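Local coordinates for structural PPIase-like protein L605 (PDB 2OSE) that may isomerise peptidyl-prolyl bonds, as expected of a virally encoded cyclophilin, and assembles as a homotrimer, at residues Tyr206-Ser209 with Ser210-Gln213. Residues are numbered along the deposited sequence; the frame is centred on the assembly and turned at random.
Sequences YLDS and SQAQ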
# COMPACT_ATOMS: atom_id res chain seq x y z
N TYR A 206 16.21 30.20 7.08
CA TYR A 206 17.18 31.12 7.65
C TYR A 206 17.00 32.49 7.00
O TYR A 206 16.59 32.58 5.84
CB TYR A 206 18.61 30.64 7.38
CG TYR A 206 18.92 29.31 7.98
CD1 TYR A 206 19.22 29.19 9.34
CD2 TYR A 206 18.92 28.16 7.20
CE1 TYR A 206 19.51 27.94 9.89
CE2 TYR A 206 19.21 26.93 7.75
CZ TYR A 206 19.49 26.82 9.09
OH TYR A 206 19.80 25.59 9.60
N LEU A 207 17.34 33.56 7.73
CA LEU A 207 17.34 34.92 7.16
C LEU A 207 18.22 34.94 5.93
O LEU A 207 19.36 34.48 5.95
CB LEU A 207 17.92 35.97 8.14
CG LEU A 207 17.81 37.46 7.73
CD1 LEU A 207 16.37 37.98 7.97
CD2 LEU A 207 18.81 38.34 8.50
N ASP A 208 17.69 35.50 4.86
CA ASP A 208 18.54 35.80 3.70
C ASP A 208 18.98 37.26 3.80
O ASP A 208 18.18 38.17 3.58
CB ASP A 208 17.82 35.52 2.38
CG ASP A 208 18.71 35.74 1.20
OD1 ASP A 208 19.33 34.75 0.74
OD2 ASP A 208 18.81 36.91 0.74
N SER A 209 20.25 37.46 4.14
CA SER A 209 20.70 38.79 4.57
C SER A 209 20.73 39.81 3.43
O SER A 209 20.41 40.98 3.64
CB SER A 209 22.04 38.72 5.33
OG SER A 209 23.09 38.30 4.49
N SER A 210 21.08 39.36 2.22
CA SER A 210 21.04 40.21 1.01
C SER A 210 19.63 40.67 0.73
O SER A 210 19.42 41.85 0.46
CB SER A 210 21.61 39.50 -0.21
OG SER A 210 22.97 39.16 -0.02
N GLN A 211 18.66 39.75 0.78
CA GLN A 211 17.24 40.14 0.68
C GLN A 211 16.75 40.99 1.85
O GLN A 211 15.92 41.88 1.65
CB GLN A 211 16.31 38.93 0.51
CG GLN A 211 16.07 38.48 -0.94
CD GLN A 211 15.37 39.55 -1.80
OE1 GLN A 211 15.93 40.00 -2.80
NE2 GLN A 211 14.18 39.98 -1.38
N ALA A 212 17.24 40.72 3.07
CA ALA A 212 16.76 41.43 4.27
C ALA A 212 17.33 42.85 4.49
O ALA A 212 16.64 43.71 5.01
CB ALA A 212 16.97 40.58 5.51
N GLN A 213 18.59 43.08 4.11
CA GLN A 213 19.25 44.37 4.34
C GLN A 213 18.45 45.54 3.72
O GLN A 213 17.73 45.36 2.73
CB GLN A 213 20.71 44.37 3.85
CG GLN A 213 20.90 44.23 2.35
CD GLN A 213 22.37 44.25 1.92
OE1 GLN A 213 23.28 44.24 2.75
NE2 GLN A 213 22.60 44.26 0.62
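D208 caps the start of the short helix 209-212 by reaching its carboxylate forward to the backbone N of Q211. Its CG lies anti to the backbone N (chi1 -177°), which swings the carboxylate alongside its own carbonyl carbon and in front of the first helical turn. From CB outward the approach tightens: CB of D208 stays 4.2 Å from CB of Q211, and CG comes about as close to N and CB of that residue. OD2 of D208 makes the bond, accepting from N of Q211 at 2.8 Å. The N-H...O angle is 160°, and the donor arrives nearly in line with the C-O bond of OD2. That oxygen also rests 3.2 Å from CB of Q211 and lies near CG of Q211 and CB of S210. The Q211 chain bends at its CB-CG bond and carries the side-chain amide off from the carboxylate. The negative charge beside the amino end of the helix is probably stabilised by its N-H groups.

The D208 carbonyl continues the grip: its O accepts from N of A212 at 2.8 Å. One residue later, O of S209 takes N of Q213 at 2.8 Å. Just before the cap, L207 lays CD1 against CB of A212 at 3.6 Å. With D208 as N-cap, this apolar pair spans the cap as a hydrophobic staple, joining the residue before it to the fourth after it.

The turn sits on the surface near the end of the ordered chain, following strand 198-205 of the cyclophilin sheet, about 21 Å from the centre of the chain to its own centre. Backbone hydrogen bonds join Y206 to R16 of strand 16-23, where Y18 meets its ring edge-to-face, and Y206 OH hydrogen-bonds NE2 of Q32 in strand 26-35.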